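Local coordinates for transferrin binding protein B (Actinobacillus suis, PDB 3PQU), which probably binds host transferrin at the bacterial outer membrane, as a surface lipoprotein that serves iron acquisition, at residues R53-F56 against N61-A64; S132-N137 against Y143-G148; S189-A194 against V200-I205; G151-L156 against D177-V182. One frame throughout, in Å; residues are numbered along the deposited sequence.

Interaction 1. Residues R53-F56 against N61-A64; sequences RALF and NRKA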
loop_
_atom_site.group_PDB
_atom_site.type_symbol
_atom_site.label_atom_id
_atom_site.label_comp_id
_atom_site.label_asym_id
_atom_site.label_seq_id
_atom_site.Cartn_x
_atom_site.Cartn_y
_atom_site.Cartn_z
ATOM N N ARG A 53 36.557 -1.570 -8.079
ATOM C CA ARG A 53 37.993 -1.349 -7.914
ATOM C C ARG A 53 38.883 -1.909 -9.040
ATOM O O ARG A 53 40.116 -1.794 -8.981
ATOM C CB ARG A 53 38.411 -1.878 -6.536
ATOM C CG ARG A 53 37.609 -1.167 -5.415
ATOM C CD ARG A 53 37.585 -1.951 -4.113
ATOM N NE ARG A 53 38.939 -2.254 -3.674
ATOM C CZ ARG A 53 39.236 -2.980 -2.605
ATOM N NH1 ARG A 53 38.269 -3.479 -1.843
ATOM N NH2 ARG A 53 40.507 -3.207 -2.302
ATOM N N ALA A 54 38.265 -2.495 -10.068
ATOM C CA ALA A 54 39.021 -3.130 -11.166
ATOM C C ALA A 54 39.871 -2.104 -11.913
ATOM O O ALA A 54 39.540 -0.912 -11.954
ATOM C CB ALA A 54 38.083 -3.849 -12.126
ATOM N N LEU A 55 40.959 -2.570 -12.512
ATOM C CA LEU A 55 41.895 -1.692 -13.207
ATOM C C LEU A 55 41.700 -1.707 -14.728
ATOM O O LEU A 55 42.296 -0.893 -15.436
ATOM C CB LEU A 55 43.337 -2.096 -12.872
ATOM C CG LEU A 55 43.643 -2.237 -11.377
ATOM C CD1 LEU A 55 45.076 -2.686 -11.173
ATOM C CD2 LEU A 55 43.384 -0.929 -10.648
ATOM N N PHE A 56 40.871 -2.631 -15.215
ATOM C CA PHE A 56 40.649 -2.791 -16.651
ATOM C C PHE A 56 39.170 -2.753 -16.957
ATOM O O PHE A 56 38.351 -3.072 -16.092
ATOM C CB PHE A 56 41.241 -4.120 -17.139
ATOM C CG PHE A 56 42.719 -4.228 -16.930
ATOM C CD1 PHE A 56 43.603 -3.770 -17.894
ATOM C CD2 PHE A 56 43.228 -4.769 -15.761
ATOM C CE1 PHE A 56 44.972 -3.856 -17.699
ATOM C CE2 PHE A 56 44.596 -4.858 -15.562
ATOM C CZ PHE A 56 45.469 -4.401 -16.532
ATOM N N ASN A 61 41.117 -3.214 -21.721
ATOM C CA ASN A 61 42.037 -2.074 -21.695
ATOM C C ASN A 61 42.146 -1.430 -20.312
ATOM O O ASN A 61 41.192 -1.436 -19.547
ATOM C CB ASN A 61 41.643 -1.048 -22.751
ATOM C CG ASN A 61 41.591 -1.658 -24.124
ATOM O OD1 ASN A 61 40.556 -1.660 -24.786
ATOM N ND2 ASN A 61 42.695 -2.242 -24.526
ATOM N N ARG A 62 43.323 -0.903 -19.997
ATOM C CA ARG A 62 43.577 -0.307 -18.694
ATOM C C ARG A 62 42.746 0.954 -18.517
ATOM O O ARG A 62 42.742 1.824 -19.384
ATOM C CB ARG A 62 45.063 0.020 -18.545
ATOM C CG ARG A 62 45.420 0.728 -17.256
ATOM C CD ARG A 62 46.924 0.748 -17.047
ATOM N NE ARG A 62 47.266 0.872 -15.634
ATOM C CZ ARG A 62 47.349 -0.156 -14.795
ATOM N NH1 ARG A 62 47.666 0.048 -13.523
ATOM N NH2 ARG A 62 47.115 -1.389 -15.228
ATOM N N LYS A 63 42.024 1.056 -17.404
ATOM C CA LYS A 63 41.272 2.277 -17.167
ATOM C C LYS A 63 42.277 3.393 -16.926
ATOM O O LYS A 63 43.257 3.216 -16.209
ATOM C CB LYS A 63 40.296 2.136 -15.999
ATOM C CG LYS A 63 39.171 1.144 -16.247
ATOM C CD LYS A 63 38.224 1.058 -15.049
ATOM C CE LYS A 63 37.081 0.074 -15.318
ATOM N NZ LYS A 63 35.897 0.341 -14.481
ATOM N N ALA A 64 42.060 4.527 -17.576
ATOM C CA ALA A 64 42.928 5.673 -17.378
ATOM C C ALA A 64 42.872 6.025 -15.903
ATOM O O ALA A 64 43.857 6.466 -15.309
ATOM C CB ALA A 64 42.454 6.842 -18.224
HETATM O O HOH W 1 37.001 0.571 -11.787
HETATM O O HOH W 2 43.545 2.034 -14.074
#

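Interaction 2. Residues S132-N137 against Y143-G148; sequences SEIVKN and YIFKNG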
loop_
_atom_site.group_PDB
_atom_site.type_symbol
_atom_site.label_atom_id
_atom_site.label_comp_id
_atom_site.label_asym_id
_atom_site.label_seq_id
_atom_site.Cartn_x
_atom_site.Cartn_y
_atom_site.Cartn_z
ATOM N N SER A 132 32.619 -10.930 -2.030
ATOM C CA SER A 132 33.541 -10.503 -3.060
ATOM C C SER A 132 32.962 -10.821 -4.435
ATOM O O SER A 132 32.635 -11.970 -4.728
ATOM C CB SER A 132 34.879 -11.232 -2.857
ATOM O OG SER A 132 35.753 -10.997 -3.939
ATOM N N GLU A 133 32.807 -9.805 -5.273
ATOM C CA GLU A 133 32.382 -10.037 -6.653
ATOM C C GLU A 133 33.526 -9.709 -7.591
ATOM O O GLU A 133 33.989 -8.567 -7.653
ATOM C CB GLU A 133 31.153 -9.191 -7.027
ATOM C CG GLU A 133 30.668 -9.438 -8.461
ATOM C CD GLU A 133 29.590 -8.456 -8.915
ATOM O OE1 GLU A 133 28.861 -8.762 -9.885
ATOM O OE2 GLU A 133 29.476 -7.377 -8.305
ATOM N N ILE A 134 33.995 -10.733 -8.289
ATOM C CA ILE A 134 35.013 -10.561 -9.306
ATOM C C ILE A 134 34.473 -11.109 -10.608
ATOM O O ILE A 134 34.111 -12.276 -10.689
ATOM C CB ILE A 134 36.306 -11.301 -8.943
ATOM C CG1 ILE A 134 36.945 -10.674 -7.696
ATOM C CG2 ILE A 134 37.280 -11.263 -10.102
ATOM C CD1 ILE A 134 38.144 -11.433 -7.177
ATOM N N VAL A 135 34.397 -10.252 -11.619
ATOM C CA VAL A 135 33.983 -10.680 -12.948
ATOM C C VAL A 135 35.098 -10.511 -13.977
ATOM O O VAL A 135 35.718 -9.449 -14.078
ATOM C CB VAL A 135 32.755 -9.890 -13.426
ATOM C CG1 VAL A 135 32.271 -10.414 -14.768
ATOM C CG2 VAL A 135 31.646 -9.949 -12.386
ATOM N N LYS A 136 35.352 -11.570 -14.738
ATOM C CA LYS A 136 36.379 -11.548 -15.772
ATOM C C LYS A 136 35.761 -11.638 -17.168
ATOM O O LYS A 136 34.653 -12.149 -17.334
ATOM C CB LYS A 136 37.371 -12.686 -15.548
ATOM C CG LYS A 136 38.173 -12.561 -14.267
ATOM C CD LYS A 136 38.843 -13.879 -13.920
ATOM C CE LYS A 136 39.952 -13.686 -12.901
ATOM N NZ LYS A 136 40.708 -14.951 -12.661
ATOM N N ASN A 137 36.461 -11.129 -18.175
ATOM C CA ASN A 137 35.914 -11.170 -19.528
ATOM C C ASN A 137 36.295 -12.466 -20.259
ATOM O O ASN A 137 36.844 -13.388 -19.653
ATOM C CB ASN A 137 36.276 -9.904 -20.330
ATOM C CG ASN A 137 37.756 -9.814 -20.675
ATOM O OD1 ASN A 137 38.525 -10.770 -20.507
ATOM N ND2 ASN A 137 38.158 -8.654 -21.183
ATOM N N TYR A 143 37.319 -7.118 -14.867
ATOM C CA TYR A 143 36.843 -5.755 -15.117
ATOM C C TYR A 143 35.813 -5.312 -14.074
ATOM O O TYR A 143 35.343 -4.161 -14.049
ATOM C CB TYR A 143 36.286 -5.636 -16.539
ATOM C CG TYR A 143 35.051 -6.474 -16.820
ATOM C CD1 TYR A 143 33.799 -5.904 -16.788
ATOM C CD2 TYR A 143 35.147 -7.824 -17.140
ATOM C CE1 TYR A 143 32.669 -6.635 -17.057
ATOM C CE2 TYR A 143 34.009 -8.572 -17.406
ATOM C CZ TYR A 143 32.779 -7.966 -17.367
ATOM O OH TYR A 143 31.639 -8.681 -17.625
ATOM N N ILE A 144 35.457 -6.233 -13.197
ATOM C CA ILE A 144 34.649 -5.883 -12.034
ATOM C C ILE A 144 35.268 -6.502 -10.780
ATOM O O ILE A 144 35.548 -7.706 -10.726
ATOM C CB ILE A 144 33.183 -6.333 -12.184
ATOM C CG1 ILE A 144 32.519 -5.616 -13.356
ATOM C CG2 ILE A 144 32.385 -6.058 -10.896
ATOM C CD1 ILE A 144 31.022 -5.801 -13.392
ATOM N N PHE A 145 35.518 -5.658 -9.790
ATOM C CA PHE A 145 35.984 -6.115 -8.496
ATOM C C PHE A 145 35.395 -5.268 -7.394
ATOM O O PHE A 145 35.780 -4.113 -7.233
ATOM C CB PHE A 145 37.508 -6.075 -8.399
ATOM C CG PHE A 145 38.020 -6.403 -7.022
ATOM C CD1 PHE A 145 37.462 -7.448 -6.295
ATOM C CD2 PHE A 145 39.045 -5.669 -6.449
ATOM C CE1 PHE A 145 37.914 -7.755 -5.017
ATOM C CE2 PHE A 145 39.508 -5.969 -5.167
ATOM C CZ PHE A 145 38.945 -7.012 -4.453
ATOM N N LYS A 146 34.453 -5.850 -6.654
ATOM C CA LYS A 146 33.801 -5.186 -5.530
ATOM C C LYS A 146 33.899 -6.112 -4.313
ATOM O O LYS A 146 33.920 -7.335 -4.452
ATOM C CB LYS A 146 32.342 -4.867 -5.869
ATOM C CG LYS A 146 32.157 -3.961 -7.112
ATOM C CD LYS A 146 30.665 -3.766 -7.457
ATOM C CE LYS A 146 30.459 -2.648 -8.481
ATOM N NZ LYS A 146 29.028 -2.522 -8.871
ATOM N N ASN A 147 33.980 -5.530 -3.126
ATOM C CA ASN A 147 34.163 -6.327 -1.920
ATOM C C ASN A 147 33.628 -5.644 -0.679
ATOM O O ASN A 147 33.371 -4.445 -0.696
ATOM C CB ASN A 147 35.636 -6.704 -1.725
ATOM C CG ASN A 147 35.801 -7.892 -0.780
ATOM O OD1 ASN A 147 34.860 -8.647 -0.555
ATOM N ND2 ASN A 147 36.987 -8.044 -0.218
ATOM N N GLY A 148 33.412 -6.411 0.392
ATOM C CA GLY A 148 32.844 -5.851 1.602
ATOM C C GLY A 148 31.329 -6.041 1.706
ATOM O O GLY A 148 30.779 -7.009 1.180
HETATM O O HOH W 3 27.305 -5.199 -8.998
#

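Interaction 3. Residues S189-A194 against V200-I205; sequences SGFSDA and VAATSI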
loop_
_atom_site.group_PDB
_atom_site.type_symbol
_atom_site.label_atom_id
_atom_site.label_comp_id
_atom_site.label_asym_id
_atom_site.label_seq_id
_atom_site.Cartn_x
_atom_site.Cartn_y
_atom_site.Cartn_z
ATOM N N SER A 189 32.899 11.517 8.804
ATOM C CA SER A 189 33.201 11.093 10.169
ATOM C C SER A 189 32.062 10.293 10.776
ATOM O O SER A 189 30.906 10.474 10.414
ATOM C CB SER A 189 33.506 12.297 11.060
ATOM O OG SER A 189 32.538 13.310 10.863
ATOM N N GLY A 190 32.402 9.412 11.707
ATOM C CA GLY A 190 31.394 8.690 12.453
ATOM C C GLY A 190 31.038 7.348 11.859
ATOM O O GLY A 190 30.168 6.658 12.387
ATOM N N PHE A 191 31.718 6.976 10.772
ATOM C CA PHE A 191 31.498 5.688 10.108
ATOM C C PHE A 191 32.741 4.797 10.204
ATOM O O PHE A 191 33.860 5.293 10.122
ATOM C CB PHE A 191 31.151 5.903 8.638
ATOM C CG PHE A 191 29.830 6.578 8.420
ATOM C CD1 PHE A 191 28.658 5.854 8.459
ATOM C CD2 PHE A 191 29.763 7.948 8.178
ATOM C CE1 PHE A 191 27.417 6.484 8.239
ATOM C CE2 PHE A 191 28.541 8.591 7.960
ATOM C CZ PHE A 191 27.357 7.868 7.998
ATOM N N SER A 192 32.550 3.493 10.355
ATOM C CA SER A 192 33.687 2.566 10.384
ATOM C C SER A 192 34.299 2.342 8.989
ATOM O O SER A 192 33.732 2.746 7.979
ATOM C CB SER A 192 33.250 1.221 10.955
ATOM O OG SER A 192 32.438 0.546 10.017
ATOM N N ASP A 193 35.449 1.679 8.941
ATOM C CA ASP A 193 36.100 1.320 7.672
ATOM C C ASP A 193 35.290 0.344 6.813
ATOM O O ASP A 193 35.631 0.109 5.661
ATOM C CB ASP A 193 37.482 0.703 7.931
ATOM C CG ASP A 193 38.488 1.709 8.450
ATOM O OD1 ASP A 193 38.191 2.922 8.413
ATOM O OD2 ASP A 193 39.583 1.285 8.882
ATOM N N ALA A 194 34.236 -0.240 7.374
ATOM C CA ALA A 194 33.391 -1.155 6.619
ATOM C C ALA A 194 32.474 -0.426 5.635
ATOM O O ALA A 194 31.819 -1.048 4.793
ATOM C CB ALA A 194 32.553 -2.009 7.575
ATOM N N VAL A 200 32.779 1.450 -0.097
ATOM C CA VAL A 200 31.444 0.937 0.204
ATOM C C VAL A 200 30.679 2.114 0.776
ATOM O O VAL A 200 31.274 2.979 1.411
ATOM C CB VAL A 200 31.515 -0.252 1.207
ATOM C CG1 VAL A 200 30.114 -0.723 1.634
ATOM C CG2 VAL A 200 32.309 -1.419 0.593
ATOM N N ALA A 201 29.372 2.175 0.510
ATOM C CA ALA A 201 28.577 3.323 0.910
ATOM C C ALA A 201 28.604 3.456 2.433
ATOM O O ALA A 201 28.718 2.454 3.146
ATOM C CB ALA A 201 27.129 3.172 0.410
ATOM N N ALA A 202 28.495 4.683 2.928
ATOM C CA ALA A 202 28.241 4.872 4.351
ATOM C C ALA A 202 26.759 4.528 4.560
ATOM O O ALA A 202 25.894 5.038 3.843
ATOM C CB ALA A 202 28.521 6.306 4.754
ATOM N N THR A 203 26.471 3.669 5.536
ATOM C CA THR A 203 25.109 3.190 5.766
ATOM C C THR A 203 24.796 3.209 7.269
ATOM O O THR A 203 25.702 3.364 8.113
ATOM C CB THR A 203 24.950 1.710 5.325
ATOM O OG1 THR A 203 25.768 0.891 6.165
ATOM C CG2 THR A 203 25.335 1.484 3.846
ATOM N N SER A 204 23.532 2.972 7.619
ATOM C CA SER A 204 23.172 2.826 9.033
ATOM C C SER A 204 23.776 1.544 9.605
ATOM O O SER A 204 23.727 1.340 10.816
ATOM C CB SER A 204 21.651 2.820 9.247
ATOM O OG SER A 204 21.037 2.003 8.274
ATOM N N ILE A 205 24.307 0.673 8.743
ATOM C CA ILE A 205 25.071 -0.508 9.210
ATOM C C ILE A 205 26.450 -0.132 9.768
ATOM O O ILE A 205 26.884 -0.684 10.773
ATOM C CB ILE A 205 25.280 -1.539 8.081
ATOM C CG1 ILE A 205 23.929 -2.053 7.559
ATOM C CG2 ILE A 205 26.175 -2.711 8.548
ATOM C CD1 ILE A 205 24.038 -2.724 6.158
#

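Interaction 4. Residues G151-L156 against D177-V182; sequences GYIYYL and DFTSDV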
loop_
_atom_site.group_PDB
_atom_site.type_symbol
_atom_site.label_atom_id
_atom_site.label_comp_id
_atom_site.label_asym_id
_atom_site.label_seq_id
_atom_site.Cartn_x
_atom_site.Cartn_y
_atom_site.Cartn_z
ATOM N N GLY A 151 24.320 -5.808 0.115
ATOM C CA GLY A 151 22.956 -5.956 0.592
ATOM C C GLY A 151 22.058 -4.826 0.160
ATOM O O GLY A 151 22.354 -4.165 -0.837
ATOM N N TYR A 152 20.993 -4.586 0.931
ATOM C CA TYR A 152 19.921 -3.683 0.531
ATOM C C TYR A 152 19.399 -2.857 1.694
ATOM O O TYR A 152 19.416 -3.297 2.849
ATOM C CB TYR A 152 18.767 -4.504 -0.037
ATOM C CG TYR A 152 19.154 -5.380 -1.195
ATOM C CD1 TYR A 152 18.899 -4.994 -2.508
ATOM C CD2 TYR A 152 19.802 -6.590 -0.980
ATOM C CE1 TYR A 152 19.269 -5.810 -3.589
ATOM C CE2 TYR A 152 20.178 -7.406 -2.042
ATOM C CZ TYR A 152 19.912 -7.011 -3.338
ATOM O OH TYR A 152 20.295 -7.830 -4.373
ATOM N N ILE A 153 18.933 -1.659 1.385
ATOM C CA ILE A 153 18.154 -0.863 2.335
ATOM C C ILE A 153 16.714 -0.969 1.841
ATOM O O ILE A 153 16.477 -0.910 0.640
ATOM C CB ILE A 153 18.595 0.592 2.310
ATOM C CG1 ILE A 153 20.122 0.701 2.580
ATOM C CG2 ILE A 153 17.770 1.423 3.296
ATOM C CD1 ILE A 153 20.612 0.064 3.908
ATOM N N TYR A 154 15.746 -1.138 2.732
ATOM C CA TYR A 154 14.382 -1.317 2.252
ATOM C C TYR A 154 13.340 -0.977 3.307
ATOM O O TYR A 154 13.654 -0.848 4.491
ATOM C CB TYR A 154 14.170 -2.771 1.800
ATOM C CG TYR A 154 13.910 -3.709 2.980
ATOM C CD1 TYR A 154 12.611 -4.139 3.293
ATOM C CD2 TYR A 154 14.940 -4.112 3.808
ATOM C CE1 TYR A 154 12.370 -4.981 4.383
ATOM C CE2 TYR A 154 14.711 -4.953 4.906
ATOM C CZ TYR A 154 13.423 -5.370 5.185
ATOM O OH TYR A 154 13.194 -6.193 6.257
ATOM N N TYR A 155 12.096 -0.865 2.859
ATOM C CA TYR A 155 10.958 -1.036 3.748
ATOM C C TYR A 155 9.903 -1.848 3.017
ATOM O O TYR A 155 9.825 -1.833 1.787
ATOM C CB TYR A 155 10.383 0.330 4.247
ATOM C CG TYR A 155 9.462 1.048 3.261
ATOM C CD1 TYR A 155 8.097 0.767 3.220
ATOM C CD2 TYR A 155 9.958 2.014 2.385
ATOM C CE1 TYR A 155 7.248 1.430 2.317
ATOM C CE2 TYR A 155 9.124 2.671 1.479
ATOM C CZ TYR A 155 7.764 2.372 1.451
ATOM O OH TYR A 155 6.918 3.028 0.567
ATOM N N LEU A 156 9.082 -2.558 3.774
ATOM C CA LEU A 156 7.989 -3.312 3.180
ATOM C C LEU A 156 6.836 -3.391 4.165
ATOM O O LEU A 156 7.031 -3.746 5.323
ATOM C CB LEU A 156 8.455 -4.729 2.838
ATOM C CG LEU A 156 7.405 -5.667 2.264
ATOM C CD1 LEU A 156 6.885 -5.114 0.935
ATOM C CD2 LEU A 156 7.997 -7.052 2.078
ATOM N N ASP A 177 16.803 4.145 8.564
ATOM C CA ASP A 177 18.028 3.509 8.043
ATOM C C ASP A 177 18.364 4.127 6.685
ATOM O O ASP A 177 17.511 4.758 6.066
ATOM C CB ASP A 177 17.829 2.002 7.875
ATOM C CG ASP A 177 17.833 1.267 9.195
ATOM O OD1 ASP A 177 16.753 0.859 9.668
ATOM O OD2 ASP A 177 18.925 1.121 9.765
ATOM N N PHE A 178 19.599 3.949 6.223
ATOM C CA PHE A 178 20.046 4.651 5.022
ATOM C C PHE A 178 21.276 4.034 4.371
ATOM O O PHE A 178 22.025 3.305 5.011
ATOM C CB PHE A 178 20.369 6.113 5.386
ATOM C CG PHE A 178 21.503 6.254 6.402
ATOM C CD1 PHE A 178 22.831 6.297 5.979
ATOM C CD2 PHE A 178 21.235 6.313 7.766
ATOM C CE1 PHE A 178 23.902 6.399 6.892
ATOM C CE2 PHE A 178 22.295 6.446 8.697
ATOM C CZ PHE A 178 23.636 6.481 8.250
ATOM N N THR A 179 21.479 4.358 3.096
ATOM C CA THR A 179 22.754 4.172 2.431
ATOM C C THR A 179 23.052 5.457 1.657
ATOM O O THR A 179 22.137 6.078 1.107
ATOM C CB THR A 179 22.768 2.972 1.443
ATOM O OG1 THR A 179 24.060 2.886 0.830
ATOM C CG2 THR A 179 21.722 3.134 0.318
ATOM N N SER A 180 24.324 5.855 1.643
ATOM C CA SER A 180 24.807 6.940 0.801
ATOM C C SER A 180 25.143 6.387 -0.571
ATOM O O SER A 180 24.956 5.195 -0.834
ATOM C CB SER A 180 26.072 7.581 1.397
ATOM O OG SER A 180 27.202 6.699 1.338
ATOM N N ASP A 181 25.638 7.256 -1.456
ATOM C CA ASP A 181 26.325 6.787 -2.644
ATOM C C ASP A 181 27.815 6.692 -2.327
ATOM O O ASP A 181 28.225 6.908 -1.191
ATOM C CB ASP A 181 26.084 7.718 -3.854
ATOM C CG ASP A 181 26.629 9.131 -3.636
ATOM O OD1 ASP A 181 26.754 9.886 -4.633
ATOM O OD2 ASP A 181 26.909 9.482 -2.468
ATOM N N VAL A 182 28.630 6.395 -3.332
ATOM C CA VAL A 182 30.059 6.233 -3.104
ATOM C C VAL A 182 30.865 7.266 -3.889
ATOM O O VAL A 182 30.586 7.500 -5.058
ATOM C CB VAL A 182 30.503 4.801 -3.475
ATOM C CG1 VAL A 182 32.015 4.745 -3.760
ATOM C CG2 VAL A 182 30.109 3.803 -2.357
#

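Interaction 1. Residues R53-F56 against N61-A64
Lys63 N donates to Leu55 O over 2.8 Å, nearly straight at 167°, and the same oxygen takes a softer C-H contact from Arg62 CA at 3.5 Å and a weak bond from a water. A second contact of the C-H kind runs from Phe56 CA to Asn61 O at 3.2 Å, and Phe56 and Arg62 form a single backbone bridge. Beside this bridge, CD1 of the Phe56 ring comes within 3.6 Å of Arg62 CA. Farther out, Arg62 NH2 comes 3.7 Å from Phe56 CZ, which lies at the edge of the guanidinium; ring and guanidinium planes stand 79° apart, so the pair is not stacked, and the arginine is poorly ordered. Lys63 behaves differently. With its chain extended beyond CG, it runs past the first segment and lays CE 3.5 Å from Phe56 O. Its NZ forms a salt bridge with Asp67 and also donates to a water, which in turn donates to Ala54 O. A single backbone hydrogen bond and bridge thus close this surface loop of the N-lobe handle, while the lysine charge is met by carboxylate and water rather than by the opposing segment itself.

Interaction 2. Residues S132-N137 against Y143-G148
Glu133 and Lys146 exchange two backbone bonds, Glu133 N to Lys146 O at 2.8 Å and Lys146 N to Glu133 O at 2.9 Å, and so set the register of two antiparallel strands. Val135 N continues the ladder to Ile144 O. At the far end Val135 O takes two donors: Tyr143 N at 2.9 Å, nearly along the C=O axis, and Ile144 N more weakly at 3.3 Å. Between these pairs, Ile134 CA and Phe145 CA point C-H groups at Ile144 O and Glu133 O respectively.

Apolar contacts divide between the faces. On one, Ile134 and Phe145 lie side by side, CG1 of the isoleucine 3.6 Å from CD1 of the ring. On the other, Val135 and Ile144 run alongside each other, their CB atoms 3.8 Å apart. Tyr143 comes across Val135: with chi1 at 64°, its ring is brought back toward the neighbouring strand, placing OH 3.4 Å from Val135 CG1 and turning its CE2 edge to the Lys136-Asn137 peptide.

Charged contacts are indirect. Glu133 and Lys146 side chains point the same way, but OE2 and NZ remain 4.9 Å apart and share a water that donates to the carboxylate and accepts from the ammonium. Outside the pair, Asn52 bonds to the Tyr143 and Phe145 backbones, and Lys58 O receives Asn137 ND2. Two residues, Tyr143 and Ile144, opposite the single Val135 make a classic beta bulge in an antiparallel beta hairpin of the N-lobe handle.

Interaction 3. Residues S189-A194 against V200-I205
Phe191 and Ala202 meet within a long loop that follows strand 170-183 of the N-lobe beta barrel, and their contact is a CH-pi interaction. The methyl of Ala202 sits over the middle of the ring, CB lying 3.6 Å from the centroid and only 8° off the normal. All six ring carbons are therefore at similar distances from this one carbon. A chi1 of -67°, with CG turned away from the carbonyl carbon of Phe191, delivers the ring to the second segment and presents a face to the methyl. Thr203 O lies in the ring plane, at the edge, 3.6 Å from CE1. Face and edge are thus met by successive residues of one segment, the first through its side chain and the second through its backbone.

The other end is looser. Ala194, an exposed residue, reaches across through its carbonyl group, while its own methyl stays well back from the second segment. Its local chain is shaped instead by an ST turn, in which Ser192 OG accepts from Ala194 N at 3.3 Å. Across the contact the segments share no hydrogen bonds; several polar ties of 200-205 lead to strand 170-183, where Ala202 pairs with Ser180 through the backbone and Ser204 OG bonds to Asp177. Phe191 also touches Phe178, so the ring meets the barrel strand as well as the loop. At the loose end the meeting comes down to one carbonyl against the Val200 side chain, Ala194 O lying 3.6 Å from Val200 CG1.

Interaction 4. Residues G151-L156 against D177-V182
Ile153 and Thr179 cross at an angle where a strand of the N-lobe handle packs on a strand of the N-lobe beta barrel. The two short strand segments run at 140° to each other, with axes 7.2 Å apart at closest approach. That spacing is too wide for backbone pairing, and the meeting is made chiefly by the Ile153 side chain, against Thr179 and the backbone of the barrel strand. Ile153 points at that strand, and both torsions, chi1 -56° and chi2 -57°, fold its longer branch so that CG1 and CD1 make separate contacts. CG1 lies 3.7 Å from both CB and CG2 of Thr179, an apolar meeting along the methyl side of the threonine. The hydroxyl is engaged elsewhere: Thr179 OG1, set opposite its own backbone N, donates to Ser180 O at 3.0 Å, in the carbonyl plane and on a lone pair. This keeps the polar half of a buried side chain satisfied while its carbon half faces the isoleucine.

Asp177 also points toward the handle strand, but its carboxylate is taken up by Arg116 and Ser204. The Phe178 side chain leaves its backbone pointing away from that strand, its ring meeting Phe289 and His229, and Phe178 O lies 3.7 Å from Ile153 CD1.

In the fold
From the surface inward, cross-segment backbone bonds give way to side-chain packing against carbon and carbonyl groups. Interactions 1 and 2 are surface contacts of the N-lobe handle, their centres about 12 Å apart, and they join directly: Arg53 N probably bonds to Phe145 O, and the Ala54 methyl packs against Tyr143. Both rely on backbone bonds and waters. Interactions 3 and 4 are buried and have no hydrogen bonds between their paired segments, although they are bonded to each other, probably through Ser204 OG to Asp177 OD2 and Ser180 N to Ala202 O. Interaction 4 joins handle to barrel, whereas interaction 3 packs a barrel loop on itself. Asn147 O against Val200 CG2 connects interactions 2 and 3.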